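Local atomic coordinates of PKS (Streptomyces sp. CNQ431, PDB entry 5YDA), a protein that serves as the broadly selective acyltransferase domain of a splenocin polyketide synthase, probably passing acyl building blocks to an acyl carrier protein. Residues G29-L34 with V410-L415; L247-E252 with D275-E280; V369-G374 with G416-A421. One frame throughout, in Å; residues are numbered along the deposited sequence.

Contact 1 of 3, residues G29-L34 with V410-L415; sequences GRRLVL and VLAEAL
A412 points its single methyl from helix 407-420 at the 29-34 segment and meets two side chains that reach it from different flanks, R31 and V33. The aliphatic arm of R31 comes alongside: its CD lies 3.9 Å from A412 CB. V33 approaches with only one of its two branches, CG2, which stands 4.1 Å from the same A412 CB. Seen from that methyl, R31 CD and V33 CG2 lie about 116° apart, so CB is seated between them and is not pressed on by one alone. The V33 branch also overlies the backbone next to the methyl, with CG2 3.8 Å from A412 O, a plain van der Waals approach.

The torsions account for the division of labour. In V33, CG1 is anti to the backbone N (chi1 -178°), which swings CG2 to the position beside that N and over A412. R31 begins extended and then bends at chi3 (-68°); its CD is thus the part laid on the helix, while NE turns off to 5.2 Å from A412 CB and the guanidinium continues away. One turn further along the helix L415 faces the same strand more loosely, its CB 5.2 Å from V33 CG2.

A small residue at 412 lets the backbones come close, with V33 CA and A412 CA 6.6 Å apart. Strand 79-85, antiparallel to strand 32-38, completes the seat: S84 touches A412 and its hydroxyl is hydrogen-bonded to E413 OE2, while T82 and the C-terminal L427 also pack on V33. The whole is a helix-on-sheet packing, in which the last long helix of the chain leans on a two-stranded antiparallel sheet that probably belongs to the ketosynthase-to-acyltransferase linker of modular polyketide synthases.

Contact 2 of 3, residues L247-E252 with D275-E280; sequences LPLLGE and DRLEAE
L277 reaches from helix 271-283 to the leucine pair L249 and L250, and its two methyls are shared out between them. From CB the chain leaves with CG anti to the backbone N (chi1 174°), carrying the isobutyl group off the helix toward the 247-252 loop. CG itself is still 5.3 Å from L249 CB, and the touching is done by what it branches into. CD1 goes to L249: it rests 3.8 Å from L249 CB and 4.2 Å from L249 CD1, and lies 4.0 Å from the backbone L249 O. The two side chains cross at about a right angle, with CD1 against the base of L249. The other branch meets L250 methyl to methyl, L277 CD2 lying 4.0 Å from L250 CD2.

Beyond this apolar patch the contact becomes polar and loose. R276, one residue earlier on the helix, bends at chi3 and brings its guanidinium edge to E252 O, which lies near the plane of the group, yet R276 NH2 stays 4.0 Å from E252 O, too long for a hydrogen bond.

Beneath the leucines lies the sheet, where V267 touches both L250 and L277 and V237 also packs on L277. The far flank of the helix is tied down by charge, D275 and E278 both forming salt bridges to R290. Strands and helices here follow the order βαββαβ, with the sheet arranged 2-3-1-4, and helix 271-283 meets the loop after the first helix: the ferredoxin-like small subdomain of the acyltransferase fold.

Contact 3 of 3, residues V369-G374 with G416-A421; sequences VLVEIG and GRLWSA
The last helix of the chain, 407-420, covers strand 369-372 of the largely parallel sheet at the centre of the acyltransferase fold, and the packing rests on L418 and A421 against V369 and V371. L418 does most of the work through one methyl. Its CD2 settles against two valine branches, 3.8 Å from V371 CG2 and 3.9 Å from V369 CG1, which are themselves 4.1 Å apart, so that the three carbons form a nearly equilateral triangle. The leucine crosses each valine at a slant. Its CG stands anti to the carbonyl carbon and beside the backbone N (chi1 -81°), an orientation that carries the end of the side chain to the strand even though its base does not aim there.

The two valines belong to the same side of the strand, as residues two apart do, and they present different branches to the leucine. V369 turns its other branch to A421: CG2 lies 4.2 Å from A421 CB, a methyl-to-methyl contact. This sheet, with strands 112-116 and 394-395 running parallel on either side of 369-372, is the core of the large, α/β-hydrolase-like subdomain of acyltransferases. V371 also packs on V112 and F114 of one neighbouring strand, and L418 touches V395 of the other, which lies under the helix.

R417 NE ties the helix to that edge strand by donating to T394 O. W419 instead makes a cation-pi interaction with R80 of strand 79-85, in the two-stranded sheet, and S420 OG makes a weak bond of 3.3 Å to G416 O within the helix.

Contacts 1 and 3 are neighbours, their centres 13 Å apart, because both use helix 407-420: residues 410-415 pack on the two-stranded sheet and 416-421 on the central six-stranded one. They also touch directly, V33 CG1 lying 4.0 Å from G416 CA. The helix thus bridges the N-terminal sheet and the α/β core of the acyltransferase fold. Along the chain they cross, since 369-374 lies between the two segments of contact 1 and 416-421 follows the second. Contact 2, nested within contact 1 and closed before contact 3 opens, lies in the ferredoxin-like subdomain on the opposite side of the chain's centre from contact 1, its centre about 47 Å from that of contact 1 and about 39 Å from that of contact 3.

Contact 1 of 3, residues G29-L34 with V410-L415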
loop_
_atom_site.group_PDB
_atom_site.type_symbol
_atom_site.label_atom_id
_atom_site.label_comp_id
_atom_site.label_asym_id
_atom_site.label_seq_id
_atom_site.Cartn_x
_atom_site.Cartn_y
_atom_site.Cartn_z
ATOM N N GLY A 29 2.175 8.021 21.863
ATOM C CA GLY A 29 1.335 8.027 23.041
ATOM C C GLY A 29 1.562 6.793 23.882
ATOM O O GLY A 29 2.678 6.269 23.968
ATOM N N ARG A 30 0.493 6.299 24.481
ATOM C CA ARG A 30 0.633 5.175 25.382
ATOM C C ARG A 30 0.503 3.818 24.697
ATOM O O ARG A 30 0.805 2.801 25.331
ATOM C CB ARG A 30 -0.436 5.284 26.478
ATOM C CG ARG A 30 -0.266 6.448 27.449
ATOM C CD ARG A 30 -1.597 6.781 28.102
ATOM N NE ARG A 30 -2.703 6.636 27.158
ATOM C CZ ARG A 30 -3.983 6.766 27.466
ATOM N NH1 ARG A 30 -4.373 7.049 28.694
ATOM N NH2 ARG A 30 -4.910 6.607 26.515
ATOM N N ARG A 31 0.082 3.775 23.434
ATOM C CA ARG A 31 -0.237 2.499 22.796
ATOM C C ARG A 31 0.999 1.614 22.669
ATOM O O ARG A 31 2.058 2.055 22.214
ATOM C CB ARG A 31 -0.855 2.737 21.423
ATOM C CG ARG A 31 -1.329 1.482 20.709
ATOM C CD ARG A 31 -2.077 1.854 19.417
ATOM N NE ARG A 31 -3.351 2.527 19.688
ATOM C CZ ARG A 31 -3.578 3.827 19.490
ATOM N NH1 ARG A 31 -2.610 4.614 18.999
ATOM N NH2 ARG A 31 -4.779 4.337 19.779
ATOM N N LEU A 32 0.854 0.355 23.074
ATOM C CA LEU A 32 1.941 -0.612 23.049
ATOM C C LEU A 32 1.438 -1.926 22.467
ATOM O O LEU A 32 0.241 -2.233 22.507
ATOM C CB LEU A 32 2.512 -0.858 24.453
ATOM C CG LEU A 32 3.248 0.322 25.085
ATOM C CD1 LEU A 32 3.566 0.011 26.541
ATOM C CD2 LEU A 32 4.528 0.642 24.293
ATOM N N VAL A 33 2.380 -2.706 21.939
ATOM C CA VAL A 33 2.113 -4.034 21.404
ATOM C C VAL A 33 2.566 -5.058 22.436
ATOM O O VAL A 33 3.692 -4.976 22.937
ATOM C CB VAL A 33 2.843 -4.241 20.068
ATOM C CG1 VAL A 33 2.519 -5.606 19.478
ATOM C CG2 VAL A 33 2.495 -3.119 19.099
ATOM N N LEU A 34 1.691 -6.017 22.755
ATOM C CA LEU A 34 2.025 -7.103 23.673
ATOM C C LEU A 34 2.195 -8.403 22.897
ATOM O O LEU A 34 1.212 -8.909 22.328
ATOM C CB LEU A 34 0.940 -7.267 24.738
ATOM C CG LEU A 34 0.557 -6.019 25.536
ATOM C CD1 LEU A 34 -0.447 -6.369 26.606
ATOM C CD2 LEU A 34 1.783 -5.365 26.151
ATOM N N VAL A 410 -4.033 1.239 13.886
ATOM C CA VAL A 410 -3.907 0.405 12.694
ATOM C C VAL A 410 -2.442 0.067 12.438
ATOM O O VAL A 410 -2.106 -1.068 12.077
ATOM C CB VAL A 410 -4.563 1.107 11.493
ATOM C CG1 VAL A 410 -4.289 0.336 10.199
ATOM C CG2 VAL A 410 -6.067 1.257 11.737
ATOM N N LEU A 411 -1.541 1.038 12.668
ATOM C CA LEU A 411 -0.118 0.793 12.464
ATOM C C LEU A 411 0.408 -0.212 13.476
ATOM O O LEU A 411 1.147 -1.137 13.109
ATOM C CB LEU A 411 0.670 2.106 12.551
ATOM C CG LEU A 411 2.191 1.974 12.399
ATOM C CD1 LEU A 411 2.557 1.211 11.139
ATOM C CD2 LEU A 411 2.870 3.355 12.398
ATOM N N ALA A 412 0.024 -0.052 14.753
ATOM C CA ALA A 412 0.465 -0.980 15.792
ATOM C C ALA A 412 -0.023 -2.399 15.521
ATOM O O ALA A 412 0.727 -3.364 15.715
ATOM C CB ALA A 412 -0.012 -0.510 17.167
ATOM N N GLU A 413 -1.276 -2.550 15.079
ATOM C CA GLU A 413 -1.759 -3.876 14.685
ATOM C C GLU A 413 -0.929 -4.453 13.543
ATOM O O GLU A 413 -0.552 -5.630 13.580
ATOM C CB GLU A 413 -3.232 -3.820 14.281
ATOM C CG GLU A 413 -4.144 -3.434 15.420
ATOM C CD GLU A 413 -4.562 -4.618 16.260
ATOM O OE1 GLU A 413 -5.345 -5.456 15.762
ATOM O OE2 GLU A 413 -4.106 -4.715 17.419
ATOM N N ALA A 414 -0.649 -3.643 12.513
ATOM C CA ALA A 414 0.173 -4.121 11.406
ATOM C C ALA A 414 1.533 -4.590 11.899
ATOM O O ALA A 414 2.018 -5.649 11.482
ATOM C CB ALA A 414 0.347 -3.028 10.343
ATOM N N LEU A 415 2.163 -3.818 12.794
ATOM C CA LEU A 415 3.476 -4.212 13.305
ATOM C C LEU A 415 3.379 -5.489 14.130
ATOM O O LEU A 415 4.214 -6.389 13.986
ATOM C CB LEU A 415 4.093 -3.077 14.124
ATOM C CG LEU A 415 4.490 -1.858 13.286
ATOM C CD1 LEU A 415 4.903 -0.692 14.154
ATOM C CD2 LEU A 415 5.606 -2.212 12.306
#

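Contact 2 of 3, residues L247-E252 with D275-E280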
loop_
_atom_site.group_PDB
_atom_site.type_symbol
_atom_site.label_atom_id
_atom_site.label_comp_id
_atom_site.label_asym_id
_atom_site.label_seq_id
_atom_site.Cartn_x
_atom_site.Cartn_y
_atom_site.Cartn_z
ATOM N N LEU A 247 -11.534 -8.959 -23.307
ATOM C CA LEU A 247 -10.781 -8.697 -24.539
ATOM C C LEU A 247 -11.634 -8.677 -25.804
ATOM O O LEU A 247 -11.528 -7.704 -26.564
ATOM C CB LEU A 247 -9.641 -9.721 -24.665
ATOM C CG LEU A 247 -8.303 -9.338 -24.030
ATOM C CD1 LEU A 247 -7.442 -10.572 -23.765
ATOM C CD2 LEU A 247 -7.583 -8.358 -24.942
ATOM N N PRO A 248 -12.494 -9.669 -26.087
ATOM C CA PRO A 248 -13.245 -9.628 -27.353
ATOM C C PRO A 248 -14.178 -8.439 -27.497
ATOM O O PRO A 248 -14.569 -8.134 -28.631
ATOM C CB PRO A 248 -14.026 -10.952 -27.360
ATOM C CG PRO A 248 -13.957 -11.469 -25.975
ATOM C CD PRO A 248 -12.697 -10.946 -25.376
ATOM N N LEU A 249 -14.535 -7.747 -26.409
ATOM C CA LEU A 249 -15.418 -6.584 -26.477
ATOM C C LEU A 249 -14.689 -5.288 -26.819
ATOM O O LEU A 249 -15.334 -4.236 -26.909
ATOM C CB LEU A 249 -16.159 -6.410 -25.151
ATOM C CG LEU A 249 -16.931 -7.621 -24.622
ATOM C CD1 LEU A 249 -17.677 -7.254 -23.366
ATOM C CD2 LEU A 249 -17.899 -8.103 -25.677
ATOM N N LEU A 250 -13.394 -5.319 -27.047
ATOM C CA LEU A 250 -12.645 -4.117 -27.384
ATOM C C LEU A 250 -12.081 -4.239 -28.774
ATOM O O LEU A 250 -11.458 -5.221 -29.067
ATOM C CB LEU A 250 -11.482 -3.972 -26.413
ATOM C CG LEU A 250 -11.626 -4.391 -24.951
ATOM C CD1 LEU A 250 -10.314 -4.275 -24.232
ATOM C CD2 LEU A 250 -12.625 -3.523 -24.258
ATOM N N GLY A 251 -12.267 -3.291 -29.659
ATOM C CA GLY A 251 -12.970 -2.073 -29.442
ATOM C C GLY A 251 -12.111 -0.953 -29.986
ATOM O O GLY A 251 -11.098 -0.667 -29.429
ATOM N N GLU A 252 -12.521 -0.331 -31.073
ATOM C CA GLU A 252 -11.785 0.785 -31.604
ATOM C C GLU A 252 -12.082 1.880 -30.606
ATOM O O GLU A 252 -13.204 2.057 -30.204
ATOM C CB GLU A 252 -12.264 1.129 -33.006
ATOM C CG GLU A 252 -11.749 2.431 -33.586
ATOM C CD GLU A 252 -10.243 2.551 -33.577
ATOM O OE1 GLU A 252 -9.586 1.824 -34.338
ATOM O OE2 GLU A 252 -9.712 3.379 -32.817
ATOM N N ASP A 275 -18.751 4.448 -23.063
ATOM C CA ASP A 275 -20.210 4.362 -22.971
ATOM C C ASP A 275 -20.739 3.122 -23.685
ATOM O O ASP A 275 -21.554 2.370 -23.138
ATOM C CB ASP A 275 -20.863 5.612 -23.569
ATOM C CG ASP A 275 -20.728 6.834 -22.681
ATOM O OD1 ASP A 275 -20.399 6.678 -21.490
ATOM O OD2 ASP A 275 -20.972 7.957 -23.174
ATOM N N ARG A 276 -20.272 2.882 -24.910
ATOM C CA ARG A 276 -20.810 1.757 -25.660
ATOM C C ARG A 276 -20.368 0.433 -25.063
ATOM O O ARG A 276 -21.157 -0.515 -25.013
ATOM C CB ARG A 276 -20.427 1.855 -27.138
ATOM C CG ARG A 276 -21.060 3.066 -27.813
ATOM C CD ARG A 276 -20.606 3.300 -29.248
ATOM N NE ARG A 276 -19.322 2.697 -29.560
ATOM C CZ ARG A 276 -18.251 3.387 -29.924
ATOM N NH1 ARG A 276 -18.276 4.713 -30.031
ATOM N NH2 ARG A 276 -17.122 2.725 -30.178
ATOM N N LEU A 277 -19.116 0.343 -24.602
ATOM C CA LEU A 277 -18.687 -0.855 -23.890
ATOM C C LEU A 277 -19.583 -1.133 -22.686
ATOM O O LEU A 277 -19.974 -2.280 -22.443
ATOM C CB LEU A 277 -17.234 -0.706 -23.444
ATOM C CG LEU A 277 -16.735 -1.850 -22.552
ATOM C CD1 LEU A 277 -16.748 -3.167 -23.337
ATOM C CD2 LEU A 277 -15.342 -1.563 -22.012
ATOM N N GLU A 278 -19.920 -0.095 -21.926
ATOM C CA GLU A 278 -20.749 -0.300 -20.748
ATOM C C GLU A 278 -22.133 -0.811 -21.133
ATOM O O GLU A 278 -22.667 -1.706 -20.470
ATOM C CB GLU A 278 -20.829 0.992 -19.933
ATOM C CG GLU A 278 -19.495 1.292 -19.249
ATOM C CD GLU A 278 -19.501 2.552 -18.410
ATOM O OE1 GLU A 278 -18.442 2.847 -17.825
ATOM O OE2 GLU A 278 -20.545 3.247 -18.332
ATOM N N ALA A 279 -22.707 -0.288 -22.227
ATOM C CA ALA A 279 -23.979 -0.808 -22.723
ATOM C C ALA A 279 -23.867 -2.291 -23.066
ATOM O O ALA A 279 -24.748 -3.080 -22.723
ATOM C CB ALA A 279 -24.451 -0.020 -23.954
ATOM N N GLU A 280 -22.786 -2.688 -23.748
ATOM C CA GLU A 280 -22.642 -4.089 -24.110
ATOM C C GLU A 280 -22.291 -4.966 -22.908
ATOM O O GLU A 280 -22.694 -6.136 -22.865
ATOM C CB GLU A 280 -21.615 -4.242 -25.240
ATOM C CG GLU A 280 -22.228 -3.933 -26.661
ATOM C CD GLU A 280 -23.336 -4.945 -27.132
ATOM O OE1 GLU A 280 -23.583 -5.947 -26.430
ATOM O OE2 GLU A 280 -23.961 -4.760 -28.213
#

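Contact 3 of 3, residues V369-G374 with G416-A421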
loop_
_atom_site.group_PDB
_atom_site.type_symbol
_atom_site.label_atom_id
_atom_site.label_comp_id
_atom_site.label_asym_id
_atom_site.label_seq_id
_atom_site.Cartn_x
_atom_site.Cartn_y
_atom_site.Cartn_z
ATOM N N VAL A 369 5.359 -12.286 2.916
ATOM C CA VAL A 369 4.274 -11.525 3.518
ATOM C C VAL A 369 3.972 -10.323 2.628
ATOM O O VAL A 369 4.880 -9.598 2.197
ATOM C CB VAL A 369 4.656 -11.097 4.946
ATOM C CG1 VAL A 369 3.518 -10.308 5.600
ATOM C CG2 VAL A 369 5.039 -12.310 5.817
ATOM N N LEU A 370 2.696 -10.112 2.330
ATOM C CA LEU A 370 2.274 -9.017 1.462
ATOM C C LEU A 370 1.761 -7.860 2.320
ATOM O O LEU A 370 0.747 -7.996 3.022
ATOM C CB LEU A 370 1.200 -9.489 0.484
ATOM C CG LEU A 370 1.571 -10.696 -0.365
ATOM C CD1 LEU A 370 0.470 -10.981 -1.369
ATOM C CD2 LEU A 370 2.890 -10.450 -1.072
ATOM N N VAL A 371 2.455 -6.728 2.264
ATOM C CA VAL A 371 2.177 -5.585 3.123
ATOM C C VAL A 371 1.733 -4.452 2.217
ATOM O O VAL A 371 2.535 -3.919 1.433
ATOM C CB VAL A 371 3.395 -5.174 3.964
ATOM C CG1 VAL A 371 3.033 -4.042 4.916
ATOM C CG2 VAL A 371 3.941 -6.365 4.733
ATOM N N GLU A 372 0.452 -4.113 2.292
ATOM C CA GLU A 372 -0.074 -3.001 1.516
ATOM C C GLU A 372 0.297 -1.699 2.217
ATOM O O GLU A 372 0.087 -1.558 3.427
ATOM C CB GLU A 372 -1.592 -3.125 1.362
ATOM C CG GLU A 372 -2.197 -2.070 0.475
ATOM C CD GLU A 372 -3.454 -2.532 -0.264
ATOM O OE1 GLU A 372 -3.998 -3.628 0.042
ATOM O OE2 GLU A 372 -3.912 -1.771 -1.141
ATOM N N ILE A 373 0.860 -0.760 1.459
ATOM C CA ILE A 373 1.382 0.505 1.967
ATOM C C ILE A 373 0.498 1.607 1.412
ATOM O O ILE A 373 0.645 2.007 0.253
ATOM C CB ILE A 373 2.840 0.730 1.546
ATOM C CG1 ILE A 373 3.717 -0.425 2.015
ATOM C CG2 ILE A 373 3.364 2.108 2.018
ATOM C CD1 ILE A 373 3.655 -0.627 3.480
ATOM N N GLY A 374 -0.372 2.151 2.238
ATOM C CA GLY A 374 -1.288 3.174 1.793
ATOM C C GLY A 374 -2.679 2.857 2.289
ATOM O O GLY A 374 -2.918 1.795 2.879
ATOM N N GLY A 416 2.356 -5.596 14.977
ATOM C CA GLY A 416 2.167 -6.822 15.736
ATOM C C GLY A 416 1.953 -8.019 14.830
ATOM O O GLY A 416 2.560 -9.083 15.016
ATOM N N ARG A 417 1.106 -7.850 13.812
ATOM C CA ARG A 417 0.844 -8.937 12.878
ATOM C C ARG A 417 2.108 -9.341 12.130
ATOM O O ARG A 417 2.367 -10.535 11.924
ATOM C CB ARG A 417 -0.246 -8.508 11.908
ATOM C CG ARG A 417 -0.762 -9.606 11.028
ATOM C CD ARG A 417 -1.931 -9.069 10.220
ATOM N NE ARG A 417 -2.205 -9.919 9.074
ATOM C CZ ARG A 417 -3.105 -10.891 9.096
ATOM N NH1 ARG A 417 -3.800 -11.089 10.210
ATOM N NH2 ARG A 417 -3.299 -11.649 8.015
ATOM N N LEU A 418 2.917 -8.361 11.728
ATOM C CA LEU A 418 4.186 -8.682 11.087
ATOM C C LEU A 418 5.079 -9.507 12.020
ATOM O O LEU A 418 5.681 -10.500 11.593
ATOM C CB LEU A 418 4.872 -7.392 10.634
ATOM C CG LEU A 418 4.325 -6.848 9.312
ATOM C CD1 LEU A 418 4.729 -5.402 9.096
ATOM C CD2 LEU A 418 4.807 -7.718 8.146
ATOM N N TRP A 419 5.147 -9.134 13.304
ATOM C CA TRP A 419 5.914 -9.937 14.253
ATOM C C TRP A 419 5.338 -11.343 14.380
ATOM O O TRP A 419 6.087 -12.329 14.394
ATOM C CB TRP A 419 5.960 -9.260 15.624
ATOM C CG TRP A 419 6.655 -10.114 16.673
ATOM C CD1 TRP A 419 8.001 -10.178 16.918
ATOM C CD2 TRP A 419 6.037 -11.027 17.596
ATOM N NE1 TRP A 419 8.255 -11.069 17.934
ATOM C CE2 TRP A 419 7.070 -11.600 18.370
ATOM C CE3 TRP A 419 4.712 -11.407 17.848
ATOM C CZ2 TRP A 419 6.818 -12.536 19.375
ATOM C CZ3 TRP A 419 4.463 -12.328 18.848
ATOM C CH2 TRP A 419 5.513 -12.891 19.597
ATOM N N SER A 420 4.008 -11.454 14.475
ATOM C CA SER A 420 3.378 -12.765 14.609
ATOM C C SER A 420 3.707 -13.681 13.436
ATOM O O SER A 420 3.776 -14.903 13.605
ATOM C CB SER A 420 1.864 -12.610 14.746
ATOM O OG SER A 420 1.533 -12.070 16.014
ATOM N N ALA A 421 3.897 -13.121 12.242
ATOM C CA ALA A 421 4.232 -13.935 11.084
ATOM C C ALA A 421 5.707 -14.298 11.032
ATOM O O ALA A 421 6.099 -15.105 10.178
ATOM C CB ALA A 421 3.843 -13.209 9.792
#